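Local coordinates for uncharacterized protein DR_0571 (Deinococcus radiodurans R1, PDB 3C4N) that is of unknown function but binds ADP and is probably an FAD-dependent oxidoreductase, at residues Arg194-Leu197 against Val202-His205. Sequence-based numbering, arbitrary orientation.
With ADP (adenosine-5'-diphosphate), chain C.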
loop_
_atom_site.group_PDB
_atom_site.type_symbol
_atom_site.label_atom_id
_atom_site.label_comp_id
_atom_site.label_asym_id
_atom_site.label_seq_id
_atom_site.Cartn_x
_atom_site.Cartn_y
_atom_site.Cartn_z
ATOM N N ARG A 194 -12.827 4.667 -4.189
ATOM C CA ARG A 194 -13.581 5.834 -3.781
ATOM C C ARG A 194 -14.523 5.405 -2.671
ATOM O O ARG A 194 -15.285 4.456 -2.818
ATOM C CB ARG A 194 -14.361 6.396 -4.970
ATOM C CG ARG A 194 -15.183 7.638 -4.664
ATOM C CD ARG A 194 -15.780 8.220 -5.940
ATOM N NE ARG A 194 -16.699 7.299 -6.617
ATOM C CZ ARG A 194 -17.899 6.951 -6.154
ATOM N NH1 ARG A 194 -18.336 7.443 -5.004
ATOM N NH2 ARG A 194 -18.673 6.117 -6.844
ATOM N N ALA A 195 -14.439 6.096 -1.545
ATOM C CA ALA A 195 -15.285 5.792 -0.417
ATOM C C ALA A 195 -16.521 6.695 -0.467
ATOM O O ALA A 195 -16.440 7.863 -0.855
ATOM C CB ALA A 195 -14.509 6.000 0.881
ATOM N N GLU A 196 -17.659 6.124 -0.081
ATOM C CA GLU A 196 -18.941 6.812 -0.039
ATOM C C GLU A 196 -19.502 6.536 1.350
ATOM O O GLU A 196 -19.584 5.377 1.763
ATOM C CB GLU A 196 -19.877 6.223 -1.081
ATOM C CG GLU A 196 -21.276 6.789 -1.044
ATOM C CD GLU A 196 -22.270 5.914 -1.776
ATOM O OE1 GLU A 196 -21.912 5.378 -2.845
ATOM O OE2 GLU A 196 -23.411 5.769 -1.287
ATOM N N LEU A 197 -19.889 7.587 2.067
ATOM C CA LEU A 197 -20.417 7.416 3.414
ATOM C C LEU A 197 -21.870 6.954 3.451
ATOM O O LEU A 197 -22.743 7.543 2.821
ATOM C CB LEU A 197 -20.278 8.717 4.216
ATOM C CG LEU A 197 -18.873 9.254 4.509
ATOM C CD1 LEU A 197 -19.005 10.575 5.241
ATOM C CD2 LEU A 197 -18.079 8.276 5.349
ATOM N N VAL A 202 -19.132 2.330 5.370
ATOM C CA VAL A 202 -18.646 2.909 4.135
ATOM C C VAL A 202 -18.934 1.991 2.958
ATOM O O VAL A 202 -19.057 0.778 3.121
ATOM C CB VAL A 202 -17.127 3.161 4.232
ATOM C CG1 VAL A 202 -16.642 3.942 3.032
ATOM C CG2 VAL A 202 -16.815 3.902 5.526
ATOM N N ARG A 203 -19.081 2.586 1.780
ATOM C CA ARG A 203 -19.322 1.832 0.561
ATOM C C ARG A 203 -18.089 2.089 -0.291
ATOM O O ARG A 203 -17.739 3.234 -0.562
ATOM C CB ARG A 203 -20.578 2.333 -0.151
ATOM C CG ARG A 203 -20.873 1.616 -1.463
ATOM C CD ARG A 203 -22.067 2.238 -2.191
ATOM N NE ARG A 203 -23.267 2.295 -1.357
ATOM C CZ ARG A 203 -23.888 1.232 -0.855
ATOM N NH1 ARG A 203 -23.425 0.011 -1.101
ATOM N NH2 ARG A 203 -24.972 1.394 -0.104
ATOM N N LEU A 204 -17.429 1.013 -0.699
ATOM C CA LEU A 204 -16.210 1.100 -1.489
ATOM C C LEU A 204 -16.424 0.787 -2.960
ATOM O O LEU A 204 -16.906 -0.290 -3.306
ATOM C CB LEU A 204 -15.186 0.131 -0.916
ATOM C CG LEU A 204 -15.002 0.266 0.591
ATOM C CD1 LEU A 204 -14.199 -0.904 1.112
ATOM C CD2 LEU A 204 -14.327 1.599 0.908
ATOM N N HIS A 205 -16.043 1.722 -3.823
ATOM C CA HIS A 205 -16.172 1.527 -5.263
ATOM C C HIS A 205 -14.792 1.300 -5.874
ATOM O O HIS A 205 -13.836 1.973 -5.496
ATOM C CB HIS A 205 -16.823 2.748 -5.918
ATOM C CG HIS A 205 -18.149 3.105 -5.329
ATOM N ND1 HIS A 205 -18.275 3.730 -4.107
ATOM C CD2 HIS A 205 -19.411 2.865 -5.760
ATOM C CE1 HIS A 205 -19.555 3.855 -3.808
ATOM N NE2 HIS A 205 -20.265 3.336 -4.792
HETATM P PB ADP C . -5.146 16.874 2.689
HETATM O O1B ADP C . -6.118 17.471 3.604
HETATM O O2B ADP C . -4.072 15.997 3.488
HETATM O O3B ADP C . -4.379 18.025 1.854
HETATM P PA ADP C . -5.329 15.860 0.248
HETATM O O1A ADP C . -6.183 16.691 -0.621
HETATM O O2A ADP C . -3.807 16.408 0.168
HETATM O O3A ADP C . -5.881 15.857 1.755
HETATM O "O5'" ADP C . -5.428 14.293 -0.059
HETATM C "C5'" ADP C . -6.468 13.773 0.711
HETATM C "C4'" ADP C . -6.949 12.466 0.138
HETATM O "O4'" ADP C . -8.306 11.953 0.145
HETATM C "C3'" ADP C . -6.586 12.777 -1.281
HETATM O "O3'" ADP C . -5.201 12.506 -1.500
HETATM C "C2'" ADP C . -7.523 11.911 -2.126
HETATM O "O2'" ADP C . -6.762 11.052 -2.991
HETATM C "C1'" ADP C . -8.368 11.153 -1.065
HETATM N N9 ADP C . -9.773 11.118 -1.318
HETATM C C8 ADP C . -10.544 12.232 -1.686
HETATM N N7 ADP C . -11.794 11.848 -1.878
HETATM C C5 ADP C . -11.901 10.520 -1.609
HETATM C C6 ADP C . -12.964 9.584 -1.517
HETATM N N6 ADP C . -14.304 10.020 -1.438
HETATM N N1 ADP C . -12.680 8.292 -1.238
HETATM C C2 ADP C . -11.431 7.886 -1.013
HETATM N N3 ADP C . -10.434 8.693 -1.021
HETATM C C4 ADP C . -10.604 10.060 -1.239
#
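R194 and E196 pair with H205 and R203 through two antiparallel hydrogen-bonded pairs, the strand directions 152° apart; A195 with L204 between them and L197 with V202 beyond E196-R203 are the non-hydrogen-bonded pairs. The bond from R203 N to E196 O is the shortest of the ladder, at 2.8 Å. The side chains of R194, E196, R203 and H205 share one face of the hairpin. There the R194 guanidinium lies flat on the imidazole of H205, planes 24° apart, with NH2 over the middle of the ring and 3.4 Å from H205 CG. R194 starts with CG anti to the backbone N (chi1 -179°) and then bends at chi3, which carries the guanidinium over the ring. H205 also offers ND1 to the backbone O of R194 in a weak bond of 3.3 Å, so this carbonyl receives both H205 N and the ring. At the ring's edge, E196 OE1 lies 3.0 Å from H205 CE1. E196 and R203 run alongside each other, joined by a weak salt bridge of 3.5 Å between E196 OE2 and R203 NE. With an alanine in place of H205, the R194 guanidinium is likely to lose its stacking surface and turn more freely, and R194 O its weak second donor. On the other face, A195 CB meets V202 CG1 at 3.7 Å, and V202 also touches I228 of strand 227-230. The outer edge of strand 194-197 remains available to the nucleotide: A195 N donates to adenine N1 at 2.8 Å, while A195 O accepts from N6. A beta hairpin thus reads the Watson-Crick edge of adenine, with both hydrogen bonds made by the backbone of A195, an arrangement consistent with the FAD-binding domain of Rossmann-type flavoproteins, in which it would hold the cofactor's adenine.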